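Local coordinates for protein putative secreted lipase (Streptomyces sp. W007, PDB 5H6G) that probably hydrolyses the ester bonds of lipids, as a thermostable secreted lipase of the alpha/beta-hydrolase clan from a marine bacterium, at residues 192-197 / 209-214. Numbering follows the deposited sequence.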
loop_
_atom_site.group_PDB
_atom_site.type_symbol
_atom_site.label_atom_id
_atom_site.label_comp_id
_atom_site.label_asym_id
_atom_site.label_seq_id
_atom_site.Cartn_x
_atom_site.Cartn_y
_atom_site.Cartn_z
ATOM N N TYR A 192 11.722 -3.089 3.259
ATOM C CA TYR A 192 10.368 -2.767 3.724
ATOM C C TYR A 192 10.353 -1.416 4.416
ATOM O O TYR A 192 11.211 -1.150 5.233
ATOM C CB TYR A 192 9.893 -3.768 4.757
ATOM C CG TYR A 192 9.690 -5.170 4.280
ATOM C CD1 TYR A 192 10.762 -6.042 4.112
ATOM C CD2 TYR A 192 8.410 -5.656 4.067
ATOM C CE1 TYR A 192 10.545 -7.360 3.723
ATOM C CE2 TYR A 192 8.182 -6.965 3.690
ATOM C CZ TYR A 192 9.231 -7.827 3.515
ATOM O OH TYR A 192 8.943 -9.143 3.133
ATOM N N THR A 193 9.378 -0.581 4.095
ATOM C CA THR A 193 9.164 0.660 4.834
ATOM C C THR A 193 7.699 0.628 5.287
ATOM O O THR A 193 6.822 0.205 4.529
ATOM C CB THR A 193 9.501 1.918 3.996
ATOM O OG1 THR A 193 10.882 1.886 3.610
ATOM C CG2 THR A 193 9.248 3.195 4.804
ATOM N N VAL A 194 7.473 0.977 6.552
ATOM C CA VAL A 194 6.145 1.188 7.097
ATOM C C VAL A 194 6.062 2.621 7.625
ATOM O O VAL A 194 6.950 3.068 8.375
ATOM C CB VAL A 194 5.789 0.198 8.201
ATOM C CG1 VAL A 194 4.421 0.519 8.776
ATOM C CG2 VAL A 194 5.761 -1.214 7.636
ATOM N N ILE A 195 4.996 3.318 7.208
ATOM C CA ILE A 195 4.697 4.693 7.637
ATOM C C ILE A 195 3.358 4.666 8.350
ATOM O O ILE A 195 2.368 4.359 7.728
ATOM C CB ILE A 195 4.630 5.668 6.453
ATOM C CG1 ILE A 195 5.946 5.624 5.671
ATOM C CG2 ILE A 195 4.403 7.087 6.961
ATOM C CD1 ILE A 195 5.951 6.317 4.326
ATOM N N ALA A 196 3.345 4.951 9.652
ATOM C CA ALA A 196 2.121 4.930 10.448
ATOM C C ALA A 196 1.878 6.267 11.117
ATOM O O ALA A 196 2.816 7.067 11.297
ATOM C CB ALA A 196 2.192 3.841 11.499
ATOM N N THR A 197 0.609 6.492 11.481
ATOM C CA THR A 197 0.160 7.696 12.235
ATOM C C THR A 197 -0.462 7.279 13.577
ATOM O O THR A 197 -1.270 6.338 13.632
ATOM C CB THR A 197 -0.852 8.573 11.442
ATOM O OG1 THR A 197 -1.295 9.655 12.268
ATOM C CG2 THR A 197 -2.087 7.793 10.991
ATOM N N GLN A 209 1.079 -2.232 13.032
ATOM C CA GLN A 209 1.312 -1.979 11.630
ATOM C C GLN A 209 2.781 -2.238 11.264
ATOM O O GLN A 209 3.091 -2.619 10.153
ATOM C CB GLN A 209 0.938 -0.548 11.304
ATOM C CG GLN A 209 -0.526 -0.217 11.555
ATOM C CD GLN A 209 -0.848 1.241 11.325
ATOM O OE1 GLN A 209 -0.138 1.941 10.617
ATOM N NE2 GLN A 209 -1.920 1.706 11.938
ATOM N N TYR A 210 3.669 -2.022 12.221
ATOM C CA TYR A 210 5.089 -2.201 12.019
ATOM C C TYR A 210 5.497 -3.628 11.767
ATOM O O TYR A 210 4.851 -4.559 12.221
ATOM C CB TYR A 210 5.857 -1.688 13.236
ATOM C CG TYR A 210 5.832 -0.176 13.456
ATOM C CD1 TYR A 210 5.452 0.713 12.455
ATOM C CD2 TYR A 210 6.267 0.358 14.674
ATOM C CE1 TYR A 210 5.476 2.080 12.673
ATOM C CE2 TYR A 210 6.300 1.730 14.897
ATOM C CZ TYR A 210 5.893 2.576 13.897
ATOM O OH TYR A 210 5.936 3.914 14.108
ATOM N N LEU A 211 6.604 -3.767 11.043
ATOM C CA LEU A 211 7.174 -5.076 10.683
ATOM C C LEU A 211 8.478 -5.291 11.448
ATOM O O LEU A 211 9.323 -4.410 11.498
ATOM C CB LEU A 211 7.445 -5.131 9.182
ATOM C CG LEU A 211 6.481 -5.756 8.170
ATOM C CD1 LEU A 211 5.135 -6.158 8.710
ATOM C CD2 LEU A 211 6.341 -4.897 6.932
ATOM N N ASP A 212 8.623 -6.466 12.044
ATOM C CA ASP A 212 9.866 -6.881 12.659
ATOM C C ASP A 212 10.765 -7.710 11.695
ATOM O O ASP A 212 10.418 -8.832 11.289
ATOM C CB ASP A 212 9.534 -7.682 13.918
ATOM C CG ASP A 212 10.766 -8.133 14.664
ATOM O OD1 ASP A 212 11.807 -7.444 14.615
ATOM O OD2 ASP A 212 10.665 -9.184 15.306
ATOM N N GLY A 213 11.923 -7.156 11.354
ATOM C CA GLY A 213 12.902 -7.844 10.524
ATOM C C GLY A 213 14.116 -6.968 10.265
ATOM O O GLY A 213 14.113 -5.785 10.605
ATOM N N PRO A 214 15.163 -7.533 9.657
ATOM C CA PRO A 214 16.425 -6.767 9.520
ATOM C C PRO A 214 16.422 -5.633 8.477
ATOM O O PRO A 214 17.176 -4.682 8.647
ATOM C CB PRO A 214 17.454 -7.855 9.152
ATOM C CG PRO A 214 16.636 -8.960 8.526
ATOM C CD PRO A 214 15.310 -8.947 9.239
HETATM O O HOH W 1 -1.186 4.405 10.656
#
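Val194 fits its two methyls against the run from Gln209 to Leu211, each reaching a different side chain. With CG1 anti to the backbone N (chi1 177°), that branch meets the rim of the Tyr210 ring, lying in the ring plane 3.8 Å from Tyr210 CD1, while the other methyl is directed at the leucine: Val194 CG2 and Leu211 CD2 are also 3.8 Å apart. Leu211 CD2 is shared, since it approaches Tyr192 CD2 to 3.6 Å, and the leucine runs roughly at right angles to both the valine and the tyrosine. The phenol end of Tyr192 is held elsewhere, its OH accepting a hydrogen bond from the backbone N-H of Val187. Every second residue of the strand, Tyr192, Val194 and Ala196, points its CB toward 209-214, whereas Thr193 and Ile195 turn to the opposite face and pack on helix 240-250. Strand 191-196 is the last but one of the parallel sheet of an alpha/beta-hydrolase fold, and 209-214 belongs to the connection leading to the edge strand 216-220, folded back over one sheet face. No direct hydrogen bond joins the two segments. Instead, one water bridges them at the C-terminal end of the strand, accepting from Thr197 N at 2.9 Å and donating to Gln209 OE1 at 2.7 Å. The glutamine side chain, extended beyond CG, brings OE1 to 3.1 Å from Ala196 CB. Its NE2 donates to the carbonyl of Val203 and, weakly, to OD2 of Asp200, which by its geometry is probably the acid of a Ser109-His232-Asp200 catalytic triad; the amide is thus a likely second-shell partner of that carboxylate. Tyr210 CE1 lies 3.9 Å from Ala196 CB, and the Tyr210 side chain also touches Asn218 and Leu220 of strand 216-220.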